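Local coordinates for protein prephenate dehydratase (Arthrobacter aurescens, PDB 3MWB) that probably catalyses the conversion of prephenate to 3-phenylpyruvate in phenylalanine biosynthesis and binds L-phenylalanine, at residues Ile83-Val88 / Gly278-Ala283; Ala55-Glu60 / Arg183-Ser188; Ala199-Val204 / Ser248-Gly253. All blocks are in the same frame, centred on the assembly; numbering follows the deposited sequence.

The three contacts run from the prephenate dehydratase region into the ACT domain. Contact 2 pairs two neighbouring interior strands, 54-60 and 181-188, of a mixed five-stranded sheet. Contact 1 starts on strand 81-89, one of that sheet's two outermost strands within the chain and a neighbour of strand 181-188. It crosses to strand 275-281, which lies beside strand 200-207 in the four-stranded antiparallel sheet of contact 3. The centre of contact 1 is about 9 Å from that of contact 2 and about 10 Å from that of contact 3. Along the chain, contacts 1 and 2 interleave, while contact 3 is nested within contact 1. Contact 1 thus joins the prephenate dehydratase sheet to the phenylalanine-binding ACT domain.

Contact 1 of 3, residues Ile83-Val88 / Gly278-Ala283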
ATOM      1  N   ILE A  83     -27.770 -17.209  -0.779  1.00 21.85           N
ATOM      2  CA  ILE A  83     -27.609 -18.553  -1.350  1.00 23.28           C
ATOM      3  C   ILE A  83     -27.702 -18.572  -2.888  1.00 23.34           C
ATOM      4  O   ILE A  83     -27.331 -19.551  -3.525  1.00 24.09           O
ATOM      5  CB  ILE A  83     -28.636 -19.521  -0.746  1.00 25.33           C
ATOM      6  CG1 ILE A  83     -30.067 -19.128  -1.152  1.00 27.00           C
ATOM      7  CG2 ILE A  83     -28.509 -19.533   0.781  1.00 26.30           C
ATOM      8  CD1 ILE A  83     -31.174 -20.118  -0.593  1.00 27.74           C
ATOM      9  N   ARG A  84     -28.207 -17.480  -3.466  1.00 22.63           N
ATOM     10  CA  ARG A  84     -28.408 -17.361  -4.905  1.00 23.07           C
ATOM     11  C   ARG A  84     -28.481 -15.907  -5.291  1.00 22.45           C
ATOM     12  O   ARG A  84     -28.984 -15.073  -4.526  1.00 21.63           O
ATOM     13  CB  ARG A  84     -29.695 -18.028  -5.342  1.00 25.77           C
ATOM     14  CG  ARG A  84     -29.951 -17.942  -6.852  1.00 28.18           C
ATOM     15  CD  ARG A  84     -31.295 -18.564  -7.220  1.00 34.07           C
ATOM     16  NE  ARG A  84     -31.254 -20.004  -7.052  1.00 37.24           N
ATOM     17  CZ  ARG A  84     -30.935 -20.860  -8.018  1.00 38.32           C
ATOM     18  NH1 ARG A  84     -30.622 -20.414  -9.233  1.00 37.88           N
ATOM     19  NH2 ARG A  84     -30.918 -22.156  -7.761  1.00 38.57           N
ATOM     20  N   GLU A  85     -27.988 -15.603  -6.484  1.00 22.02           N
ATOM     21  CA  GLU A  85     -28.188 -14.287  -7.046  1.00 22.40           C
ATOM     22  C   GLU A  85     -28.891 -14.474  -8.393  1.00 24.53           C
ATOM     23  O   GLU A  85     -28.771 -15.523  -9.008  1.00 25.05           O
ATOM     24  CB  GLU A  85     -26.850 -13.534  -7.152  1.00 21.58           C
ATOM     25  CG  GLU A  85     -25.874 -14.062  -8.184  1.00 22.99           C
ATOM     26  CD  GLU A  85     -24.805 -13.028  -8.575  1.00 23.69           C
ATOM     27  OE1 GLU A  85     -24.724 -11.953  -7.940  1.00 22.16           O
ATOM     28  OE2 GLU A  85     -24.034 -13.302  -9.509  1.00 22.97           O
ATOM     29  N   ALA A  86     -29.655 -13.470  -8.806  1.00 26.09           N
ATOM     30  CA  ALA A  86     -30.309 -13.464 -10.117  1.00 29.10           C
ATOM     31  C   ALA A  86     -30.107 -12.133 -10.833  1.00 30.63           C
ATOM     32  O   ALA A  86     -30.151 -11.056 -10.218  1.00 30.27           O
ATOM     33  CB  ALA A  86     -31.775 -13.748  -9.966  1.00 30.67           C
ATOM     34  N   LEU A  87     -29.887 -12.213 -12.138  1.00 36.42           N
ATOM     35  CA  LEU A  87     -29.779 -11.026 -12.961  1.00 35.81           C
ATOM     36  C   LEU A  87     -30.908 -11.108 -13.972  1.00 35.15           C
ATOM     37  O   LEU A  87     -30.822 -11.898 -14.929  1.00 36.31           O
ATOM     38  CB  LEU A  87     -28.429 -10.976 -13.671  1.00 37.48           C
ATOM     39  CG  LEU A  87     -27.268 -10.372 -12.895  1.00 39.47           C
ATOM     40  CD1 LEU A  87     -25.934 -10.717 -13.585  1.00 43.58           C
ATOM     41  CD2 LEU A  87     -27.436  -8.865 -12.743  1.00 39.97           C
ATOM     42  N   VAL A  88     -31.964 -10.323 -13.739  1.00 32.33           N
ATOM     43  CA  VAL A  88     -33.198 -10.407 -14.522  1.00 31.72           C
ATOM     44  C   VAL A  88     -33.363  -9.225 -15.477  1.00 30.29           C
ATOM     45  O   VAL A  88     -33.530  -8.103 -15.016  1.00 28.43           O
ATOM     46  CB  VAL A  88     -34.448 -10.493 -13.601  1.00 30.77           C
ATOM     47  CG1 VAL A  88     -35.734 -10.626 -14.433  1.00 30.98           C
ATOM     48  CG2 VAL A  88     -34.313 -11.664 -12.600  1.00 32.48           C
ATOM     49  N   GLY A 278     -22.097 -15.081   2.800  1.00 20.23           N
ATOM     50  CA  GLY A 278     -22.255 -16.241   1.948  1.00 20.20           C
ATOM     51  C   GLY A 278     -21.355 -16.247   0.741  1.00 19.09           C
ATOM     52  O   GLY A 278     -20.845 -15.193   0.288  1.00 18.66           O
ATOM     53  N   SER A 279     -21.130 -17.462   0.255  1.00 19.69           N
ATOM     54  CA  SER A 279     -20.504 -17.718  -1.039  1.00 19.15           C
ATOM     55  C   SER A 279     -21.594 -18.393  -1.840  1.00 19.96           C
ATOM     56  O   SER A 279     -22.381 -19.175  -1.291  1.00 19.97           O
ATOM     57  CB  SER A 279     -19.286 -18.645  -0.902  1.00 19.19           C
ATOM     58  OG  SER A 279     -18.248 -18.010  -0.175  1.00 19.34           O
ATOM     59  N   TYR A 280     -21.661 -18.069  -3.123  1.00 18.96           N
ATOM     60  CA  TYR A 280     -22.768 -18.520  -3.963  1.00 19.99           C
ATOM     61  C   TYR A 280     -22.377 -18.365  -5.426  1.00 19.85           C
ATOM     62  O   TYR A 280     -21.503 -17.534  -5.764  1.00 19.41           O
ATOM     63  CB  TYR A 280     -24.079 -17.737  -3.651  1.00 19.20           C
ATOM     64  CG  TYR A 280     -23.885 -16.251  -3.689  1.00 20.48           C
ATOM     65  CD1 TYR A 280     -23.410 -15.567  -2.556  1.00 17.96           C
ATOM     66  CD2 TYR A 280     -24.103 -15.517  -4.857  1.00 20.04           C
ATOM     67  CE1 TYR A 280     -23.160 -14.205  -2.587  1.00 19.34           C
ATOM     68  CE2 TYR A 280     -23.851 -14.099  -4.880  1.00 19.92           C
ATOM     69  CZ  TYR A 280     -23.389 -13.475  -3.731  1.00 20.35           C
ATOM     70  OH  TYR A 280     -23.153 -12.111  -3.682  1.00 22.25           O
ATOM     71  N   ALA A 281     -23.024 -19.147  -6.283  1.00 20.33           N
ATOM     72  CA  ALA A 281     -22.739 -19.151  -7.718  1.00 21.36           C
ATOM     73  C   ALA A 281     -23.048 -17.796  -8.340  1.00 21.52           C
ATOM     74  O   ALA A 281     -24.071 -17.179  -8.020  1.00 21.02           O
ATOM     75  CB  ALA A 281     -23.554 -20.262  -8.421  1.00 21.71           C
ATOM     76  N   ARG A 282     -22.153 -17.332  -9.216  1.00 22.21           N
ATOM     77  CA  ARG A 282     -22.404 -16.146 -10.047  1.00 22.87           C
ATOM     78  C   ARG A 282     -23.512 -16.438 -11.050  1.00 24.40           C
ATOM     79  O   ARG A 282     -23.469 -17.465 -11.744  1.00 24.75           O
ATOM     80  CB  ARG A 282     -21.142 -15.690 -10.806  1.00 23.27           C
ATOM     81  CG  ARG A 282     -19.954 -15.281  -9.886  1.00 23.79           C
ATOM     82  CD  ARG A 282     -18.730 -14.712 -10.650  1.00 27.40           C
ATOM     83  NE  ARG A 282     -19.067 -13.812 -11.752  1.00 27.81           N
ATOM     84  CZ  ARG A 282     -18.791 -12.505 -11.809  1.00 31.23           C
ATOM     85  NH1 ARG A 282     -18.151 -11.889 -10.823  1.00 29.76           N
ATOM     86  NH2 ARG A 282     -19.165 -11.803 -12.879  1.00 33.70           N
ATOM     87  N   ALA A 283     -24.507 -15.543 -11.107  1.00 25.39           N
ATOM     88  CA  ALA A 283     -25.566 -15.603 -12.111  1.00 27.25           C
ATOM     89  C   ALA A 283     -24.999 -15.720 -13.530  1.00 27.97           C
ATOM     90  O   ALA A 283     -25.555 -16.422 -14.371  1.00 29.82           O
ATOM     91  CB  ALA A 283     -26.457 -14.362 -12.007  1.00 27.75           C
TER
HETATM   92  O   HOH W   1     -26.553 -17.886  -7.747  1.00 19.40           O
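Glu85 and Tyr280 meet where an outer strand of the prephenate dehydratase sheet crosses strand 275-281, one of the two outermost strands within this chain of the ACT domain sheet. Strands 83-88 and 278-281 run at 52° to one another, and their short axes come within 5.8 Å. This is a join between two sheets rather than a pairing within one.

The first shell centres on the Glu85 carboxylate. Glu85 OE2 accepts a hydrogen bond from Ala283 N at 2.8 Å, through its anti lone pair and at an N-H...O angle of 160°. The Glu85 side chain crosses that of Tyr280 at about a right angle, with CD at the edge of the ring and in its plane. Glu85 CB lies 3.8 Å from Tyr280 CE2, in an oblique approach. Placed between the backbone N and the carbonyl carbon (chi1 69°), Glu85 CG comes to 3.6 Å from Ala281 O. The methyl of Ala283 adds an apolar touch on Leu87, with Ala283 CB 4.0 Å from Leu87 CD1.

The backbones are also bridged by a water. It accepts from Glu85 N at 3.0 Å and donates to Ala281 O at 2.6 Å.

Further out, Glu85 OE1 forms salt bridges with Arg183 and Lys201. The buried carboxylate therefore has partners from both sheets. The two cations are likely to stabilise its negative charge. Tyr280 OH is hydrogen-bonded to Thr203 OG1, which fixes the far end of the ring on the ACT sheet. The Arg282 guanidinium forms salt bridges with Asp284 and Asp252. At the start of the crossing, Tyr280 CB rests 3.7 Å from the carbonyl oxygen Ile83 O.

Contact 2 of 3, residues Ala55-Glu60 / Arg183-Ser188; sequences AMVPIE and RFILVS
Ile59 CG1 is anti to its backbone N (chi1 -164°), which leaves CG2 between N and the carbonyl carbon and facing Arg183. The arginine CG is also anti to its backbone N (chi1 -160°), and its chain is extended from there to NE. The two side chains lie side by side and point the same way. Ile59 CG2 sits over one face of the guanidinium, 3.3 Å from Arg183 NH1. The partner of Arg183 NE is Glu85 of strand 81-89.

Met56, a selenomethionine, bends back across Leu186, with Met56 CE 3.6 Å from Leu186 CD1. Met56 SE lies 3.8 Å from Phe184 CB. The Phe184 ring reaches Pro58, whose CB is 4.0 Å from Phe184 CE2. On the face that carries Val57, Ile185 and Arg183, opposite Met56 and Leu186, Val57 CG2 packs 3.8 Å from Ile185 CG1.

The strands are antiparallel. Arg183 O accepts from both Ile59 N at 2.8 Å and Glu60 N at 3.2 Å, and the two donors come from the same face of the carbonyl plane. Arg183 N returns a bond to Glu60 O. Ile59 and Glu60 thus both oppose Arg183, forming a classic beta bulge in the mixed sheet of the prephenate dehydratase domain.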
ATOM      1  N   ALA A  55     -35.673 -15.208   1.336  1.00 19.11           N
ATOM      2  CA  ALA A  55     -36.328 -13.978   0.935  1.00 18.52           C
ATOM      3  C   ALA A  55     -35.653 -13.452  -0.327  1.00 19.07           C
ATOM      4  O   ALA A  55     -34.435 -13.397  -0.382  1.00 18.62           O
ATOM      5  CB  ALA A  55     -36.218 -12.948   2.045  1.00 16.58           C
HETATM    6  N   MSE A  56     -36.450 -13.083  -1.330  1.00 20.39           N
HETATM    7  CA  MSE A  56     -35.940 -12.561  -2.585  1.00 21.78           C
HETATM    8  C   MSE A  56     -36.032 -11.035  -2.592  1.00 21.08           C
HETATM    9  O   MSE A  56     -37.132 -10.467  -2.606  1.00 20.56           O
HETATM   10  CB  MSE A  56     -36.710 -13.139  -3.773  1.00 25.02           C
HETATM   11  CG  MSE A  56     -36.129 -12.744  -5.141  1.00 30.15           C
HETATM   12 SE   MSE A  56     -34.340 -13.537  -5.485  1.00 38.23          SE
HETATM   13  CE  MSE A  56     -34.769 -15.377  -5.962  1.00 40.65           C
ATOM     14  N   VAL A  57     -34.871 -10.384  -2.590  1.00 21.17           N
ATOM     15  CA  VAL A  57     -34.820  -8.935  -2.470  1.00 21.71           C
ATOM     16  C   VAL A  57     -33.872  -8.337  -3.498  1.00 24.76           C
ATOM     17  O   VAL A  57     -32.881  -8.976  -3.859  1.00 25.99           O
ATOM     18  CB  VAL A  57     -34.443  -8.496  -1.026  1.00 19.97           C
ATOM     19  CG1 VAL A  57     -35.526  -8.942  -0.024  1.00 20.61           C
ATOM     20  CG2 VAL A  57     -33.061  -9.045  -0.606  1.00 19.73           C
ATOM     21  N   PRO A  58     -34.164  -7.108  -3.973  1.00 21.80           N
ATOM     22  CA  PRO A  58     -33.296  -6.506  -4.983  1.00 22.37           C
ATOM     23  C   PRO A  58     -32.034  -5.940  -4.346  1.00 23.00           C
ATOM     24  O   PRO A  58     -32.058  -5.518  -3.181  1.00 22.42           O
ATOM     25  CB  PRO A  58     -34.151  -5.367  -5.538  1.00 22.60           C
ATOM     26  CG  PRO A  58     -34.999  -4.926  -4.378  1.00 21.91           C
ATOM     27  CD  PRO A  58     -35.203  -6.160  -3.499  1.00 21.68           C
ATOM     28  N   ILE A  59     -30.944  -5.914  -5.107  1.00 24.15           N
ATOM     29  CA  ILE A  59     -29.691  -5.354  -4.600  1.00 24.18           C
ATOM     30  C   ILE A  59     -29.023  -4.378  -5.558  1.00 25.84           C
ATOM     31  O   ILE A  59     -28.117  -3.658  -5.152  1.00 26.61           O
ATOM     32  CB  ILE A  59     -28.678  -6.452  -4.144  1.00 24.87           C
ATOM     33  CG1 ILE A  59     -27.576  -5.795  -3.278  1.00 26.44           C
ATOM     34  CG2 ILE A  59     -28.145  -7.235  -5.364  1.00 24.22           C
ATOM     35  CD1 ILE A  59     -26.658  -6.708  -2.477  1.00 27.75           C
ATOM     36  N   GLU A  60     -29.463  -4.353  -6.817  1.00 26.89           N
ATOM     37  CA  GLU A  60     -28.992  -3.354  -7.785  1.00 28.97           C
ATOM     38  C   GLU A  60     -30.020  -3.124  -8.909  1.00 29.25           C
ATOM     39  O   GLU A  60     -30.564  -4.077  -9.466  1.00 28.18           O
ATOM     40  CB  GLU A  60     -27.622  -3.750  -8.370  1.00 30.93           C
ATOM     41  CG  GLU A  60     -27.028  -2.753  -9.373  1.00 36.28           C
ATOM     42  CD  GLU A  60     -26.175  -1.621  -8.755  1.00 42.46           C
ATOM     43  OE1 GLU A  60     -25.909  -1.643  -7.530  1.00 45.07           O
ATOM     44  OE2 GLU A  60     -25.745  -0.701  -9.511  1.00 46.54           O
ATOM     45  N   ARG A 183     -30.415  -6.819 -10.322  1.00 25.20           N
ATOM     46  CA  ARG A 183     -29.752  -7.854  -9.576  1.00 24.17           C
ATOM     47  C   ARG A 183     -30.542  -8.083  -8.296  1.00 23.47           C
ATOM     48  O   ARG A 183     -30.885  -7.131  -7.580  1.00 22.65           O
ATOM     49  CB  ARG A 183     -28.318  -7.458  -9.277  1.00 25.29           C
ATOM     50  CG  ARG A 183     -27.417  -8.634  -8.927  1.00 26.82           C
ATOM     51  CD  ARG A 183     -25.983  -8.199  -8.691  1.00 28.94           C
ATOM     52  NE  ARG A 183     -25.411  -9.178  -7.792  1.00 32.33           N
ATOM     53  CZ  ARG A 183     -24.976  -8.944  -6.564  1.00 28.62           C
ATOM     54  NH1 ARG A 183     -24.922  -7.723  -6.060  1.00 29.79           N
ATOM     55  NH2 ARG A 183     -24.527  -9.951  -5.870  1.00 31.84           N
ATOM     56  N   PHE A 184     -30.874  -9.345  -8.057  1.00 22.52           N
ATOM     57  CA  PHE A 184     -31.564  -9.762  -6.848  1.00 21.96           C
ATOM     58  C   PHE A 184     -30.686 -10.737  -6.061  1.00 21.70           C
ATOM     59  O   PHE A 184     -29.802 -11.380  -6.630  1.00 22.42           O
ATOM     60  CB  PHE A 184     -32.883 -10.483  -7.200  1.00 21.57           C
ATOM     61  CG  PHE A 184     -33.890  -9.623  -7.926  1.00 21.76           C
ATOM     62  CD1 PHE A 184     -33.865  -9.525  -9.332  1.00 23.08           C
ATOM     63  CD2 PHE A 184     -34.891  -8.956  -7.221  1.00 20.34           C
ATOM     64  CE1 PHE A 184     -34.808  -8.753 -10.019  1.00 23.39           C
ATOM     65  CE2 PHE A 184     -35.842  -8.172  -7.882  1.00 23.13           C
ATOM     66  CZ  PHE A 184     -35.806  -8.075  -9.296  1.00 24.14           C
ATOM     67  N   ILE A 185     -30.965 -10.870  -4.766  1.00 21.13           N
ATOM     68  CA  ILE A 185     -30.328 -11.888  -3.942  1.00 21.71           C
ATOM     69  C   ILE A 185     -31.384 -12.674  -3.178  1.00 21.71           C
ATOM     70  O   ILE A 185     -32.428 -12.144  -2.790  1.00 22.60           O
ATOM     71  CB  ILE A 185     -29.231 -11.310  -2.971  1.00 21.43           C
ATOM     72  CG1 ILE A 185     -29.787 -10.133  -2.154  1.00 21.29           C
ATOM     73  CG2 ILE A 185     -27.975 -10.939  -3.751  1.00 22.48           C
ATOM     74  CD1 ILE A 185     -28.887  -9.648  -1.026  1.00 21.71           C
ATOM     75  N   LEU A 186     -31.126 -13.958  -3.003  1.00 21.67           N
ATOM     76  CA  LEU A 186     -32.007 -14.827  -2.227  1.00 21.77           C
ATOM     77  C   LEU A 186     -31.291 -15.127  -0.918  1.00 21.32           C
ATOM     78  O   LEU A 186     -30.203 -15.666  -0.913  1.00 22.22           O
ATOM     79  CB  LEU A 186     -32.281 -16.132  -2.986  1.00 21.42           C
ATOM     80  CG  LEU A 186     -33.338 -17.111  -2.459  1.00 22.51           C
ATOM     81  CD1 LEU A 186     -34.756 -16.516  -2.519  1.00 21.57           C
ATOM     82  CD2 LEU A 186     -33.277 -18.415  -3.278  1.00 21.15           C
ATOM     83  N   VAL A 187     -31.910 -14.759   0.188  1.00 20.92           N
ATOM     84  CA  VAL A 187     -31.226 -14.748   1.462  1.00 21.76           C
ATOM     85  C   VAL A 187     -31.860 -15.717   2.461  1.00 21.95           C
ATOM     86  O   VAL A 187     -33.056 -15.680   2.655  1.00 21.78           O
ATOM     87  CB  VAL A 187     -31.234 -13.320   2.030  1.00 22.09           C
ATOM     88  CG1 VAL A 187     -30.467 -13.275   3.320  1.00 23.29           C
ATOM     89  CG2 VAL A 187     -30.615 -12.344   0.995  1.00 22.43           C
ATOM     90  N   SER A 188     -31.059 -16.570   3.100  1.00 22.29           N
ATOM     91  CA  SER A 188     -31.579 -17.508   4.098  0.50 22.18           C
ATOM     92  C   SER A 188     -30.851 -17.347   5.427  1.00 22.59           C
ATOM     93  O   SER A 188     -29.901 -16.560   5.528  1.00 22.46           O
ATOM     94  CB  SER A 188     -31.426 -18.946   3.603  0.50 22.60           C
ATOM     95  OG  SER A 188     -32.082 -19.132   2.367  0.50 21.68           O
TER

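Contact 3 of 3, residues Ala199-Val204 / Ser248-Gly253; sequences ADKTTV and SIDADG
Strands 200-204 and 248-252 run antiparallel at 155°, with hydrogen-bonded pairs Thr202 with Ala251 and Val204 with Ile249.

Thr203 and Asp250 form a non-hydrogen-bonded pair, and their side chains lie side by side, pointing the same way. Thr203 OG1 is anti to its carbonyl carbon (chi1 -56°) and donates to Asp250 OD1 at 2.8 Å, from above the carboxylate plane. Tyr280 OH is the second partner of this hydroxyl. An alanine in place of Thr203 would probably leave Asp250 OD1 and Tyr280 OH without this shared partner and open a gap where CG2 touched OD1. Asp250 OD2 forms a salt bridge with Arg232. A water donates to Asp250 OD2 at 2.7 Å and accepts from Lys201 NZ at 2.9 Å. Lys201 NZ also has its salt bridge to Glu85.

On the face of Thr202, Val204, Ile249 and Ala251, Val204 CG2 packs 4.0 Å from Ile249 CB. Thr202 OG1 donates to Gly253 O at 2.6 Å, from above the carbonyl plane. Gly253 N closes this end of the pairing with a 2.9 Å bond to Asp200 O.

Phe223 of helix 215-224 covers the face carrying Val204, Ile249 and Ala251. The pair is the two central strands of the four-stranded antiparallel sheet of a beta-alpha-beta-beta-alpha-beta ACT domain, with helix 215-224 one of its two helices; here the domain binds phenylalanine.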
ATOM      1  N   ALA A 199     -16.786 -20.513 -10.157  1.00 25.40           N
ATOM      2  CA  ALA A 199     -17.396 -19.295 -10.664  1.00 25.23           C
ATOM      3  C   ALA A 199     -18.344 -18.751  -9.581  1.00 24.49           C
ATOM      4  O   ALA A 199     -19.550 -18.652  -9.776  1.00 24.97           O
ATOM      5  CB  ALA A 199     -18.125 -19.556 -11.993  1.00 25.19           C
ATOM      6  N   ASP A 200     -17.766 -18.407  -8.433  1.00 24.00           N
ATOM      7  CA  ASP A 200     -18.557 -18.058  -7.261  1.00 23.05           C
ATOM      8  C   ASP A 200     -18.319 -16.616  -6.870  1.00 21.77           C
ATOM      9  O   ASP A 200     -17.351 -15.981  -7.305  1.00 20.40           O
ATOM     10  CB  ASP A 200     -18.196 -18.966  -6.075  1.00 23.35           C
ATOM     11  CG  ASP A 200     -18.589 -20.427  -6.297  1.00 25.18           C
ATOM     12  OD1 ASP A 200     -19.733 -20.696  -6.682  1.00 24.75           O
ATOM     13  OD2 ASP A 200     -17.738 -21.310  -6.075  1.00 27.03           O
ATOM     14  N   LYS A 201     -19.214 -16.123  -6.017  1.00 21.69           N
ATOM     15  CA  LYS A 201     -19.126 -14.811  -5.432  1.00 21.93           C
ATOM     16  C   LYS A 201     -19.147 -14.977  -3.911  1.00 21.73           C
ATOM     17  O   LYS A 201     -19.826 -15.862  -3.381  1.00 21.23           O
ATOM     18  CB  LYS A 201     -20.339 -14.004  -5.901  1.00 22.99           C
ATOM     19  CG  LYS A 201     -20.187 -12.509  -5.846  1.00 23.70           C
ATOM     20  CD  LYS A 201     -21.367 -11.792  -6.563  1.00 22.41           C
ATOM     21  CE  LYS A 201     -21.123 -11.485  -8.040  1.00 22.39           C
ATOM     22  NZ  LYS A 201     -22.318 -10.781  -8.603  1.00 22.89           N
ATOM     23  N   THR A 202     -18.398 -14.133  -3.208  1.00 21.20           N
ATOM     24  CA  THR A 202     -18.457 -14.095  -1.757  1.00 21.15           C
ATOM     25  C   THR A 202     -18.764 -12.676  -1.322  1.00 20.74           C
ATOM     26  O   THR A 202     -18.124 -11.726  -1.783  1.00 20.92           O
ATOM     27  CB  THR A 202     -17.162 -14.658  -1.092  1.00 21.62           C
ATOM     28  OG1 THR A 202     -17.021 -16.054  -1.398  1.00 21.69           O
ATOM     29  CG2 THR A 202     -17.181 -14.504   0.460  1.00 21.58           C
ATOM     30  N   THR A 203     -19.739 -12.538  -0.426  1.00 20.64           N
ATOM     31  CA  THR A 203     -20.169 -11.236   0.083  1.00 20.20           C
ATOM     32  C   THR A 203     -19.863 -11.107   1.580  1.00 20.17           C
ATOM     33  O   THR A 203     -20.091 -12.046   2.365  1.00 21.04           O
ATOM     34  CB  THR A 203     -21.698 -10.985  -0.191  1.00 20.83           C
ATOM     35  OG1 THR A 203     -21.980 -11.113  -1.593  1.00 20.28           O
ATOM     36  CG2 THR A 203     -22.136  -9.577   0.256  1.00 19.67           C
ATOM     37  N   VAL A 204     -19.370  -9.936   1.965  1.00 20.24           N
ATOM     38  CA  VAL A 204     -19.101  -9.601   3.358  1.00 20.47           C
ATOM     39  C   VAL A 204     -19.528  -8.173   3.693  1.00 21.13           C
ATOM     40  O   VAL A 204     -19.623  -7.310   2.817  1.00 20.69           O
ATOM     41  CB  VAL A 204     -17.604  -9.735   3.728  1.00 20.90           C
ATOM     42  CG1 VAL A 204     -17.181 -11.168   3.732  1.00 21.60           C
ATOM     43  CG2 VAL A 204     -16.701  -8.867   2.801  1.00 20.24           C
ATOM     44  N   SER A 248     -19.959  -2.727   2.308  1.00 18.91           N
ATOM     45  CA  SER A 248     -20.633  -3.864   1.697  1.00 19.35           C
ATOM     46  C   SER A 248     -19.839  -4.267   0.450  1.00 20.00           C
ATOM     47  O   SER A 248     -19.591  -3.445  -0.451  1.00 20.76           O
ATOM     48  CB  SER A 248     -22.056  -3.455   1.322  1.00 20.08           C
ATOM     49  OG  SER A 248     -22.868  -4.561   0.970  1.00 19.71           O
ATOM     50  N   ILE A 249     -19.402  -5.517   0.407  1.00 19.88           N
ATOM     51  CA  ILE A 249     -18.391  -5.914  -0.581  1.00 19.49           C
ATOM     52  C   ILE A 249     -18.734  -7.271  -1.200  1.00 19.47           C
ATOM     53  O   ILE A 249     -19.079  -8.222  -0.480  1.00 19.49           O
ATOM     54  CB  ILE A 249     -16.970  -5.997   0.076  1.00 18.94           C
ATOM     55  CG1 ILE A 249     -16.464  -4.607   0.525  1.00 18.43           C
ATOM     56  CG2 ILE A 249     -15.948  -6.610  -0.885  1.00 19.90           C
ATOM     57  CD1 ILE A 249     -15.301  -4.661   1.498  1.00 19.16           C
ATOM     58  N   ASP A 250     -18.646  -7.358  -2.530  1.00 19.42           N
ATOM     59  CA  ASP A 250     -18.698  -8.665  -3.225  1.00 19.45           C
ATOM     60  C   ASP A 250     -17.322  -8.962  -3.786  1.00 19.55           C
ATOM     61  O   ASP A 250     -16.736  -8.111  -4.487  1.00 19.84           O
ATOM     62  CB  ASP A 250     -19.717  -8.684  -4.387  1.00 19.21           C
ATOM     63  CG  ASP A 250     -21.161  -8.387  -3.943  1.00 20.58           C
ATOM     64  OD1 ASP A 250     -21.516  -8.608  -2.753  1.00 20.64           O
ATOM     65  OD2 ASP A 250     -21.959  -7.943  -4.803  1.00 18.11           O
ATOM     66  N   ALA A 251     -16.795 -10.150  -3.463  1.00 19.57           N
ATOM     67  CA  ALA A 251     -15.520 -10.638  -4.015  1.00 19.25           C
ATOM     68  C   ALA A 251     -15.750 -11.823  -4.930  1.00 20.31           C
ATOM     69  O   ALA A 251     -16.731 -12.578  -4.744  1.00 20.65           O
ATOM     70  CB  ALA A 251     -14.571 -11.026  -2.881  1.00 19.82           C
ATOM     71  N   ASP A 252     -14.880 -11.982  -5.930  1.00 20.12           N
ATOM     72  CA  ASP A 252     -14.832 -13.203  -6.764  1.00 21.02           C
ATOM     73  C   ASP A 252     -14.229 -14.328  -5.952  1.00 20.89           C
ATOM     74  O   ASP A 252     -13.113 -14.195  -5.424  1.00 21.07           O
ATOM     75  CB  ASP A 252     -13.918 -13.014  -7.967  1.00 22.01           C
ATOM     76  CG  ASP A 252     -14.479 -12.061  -9.002  1.00 25.03           C
ATOM     77  OD1 ASP A 252     -15.656 -11.634  -8.866  1.00 28.50           O
ATOM     78  OD2 ASP A 252     -13.740 -11.763  -9.979  1.00 27.61           O
ATOM     79  N   GLY A 253     -14.939 -15.444  -5.844  1.00 20.09           N
ATOM     80  CA  GLY A 253     -14.400 -16.560  -5.122  1.00 19.64           C
ATOM     81  C   GLY A 253     -15.346 -17.204  -4.148  1.00 20.14           C
ATOM     82  O   GLY A 253     -16.448 -16.703  -3.862  1.00 19.39           O
TER
HETATM   83  O   HOH W   2     -21.352  -8.276  -7.388  1.00 20.88           O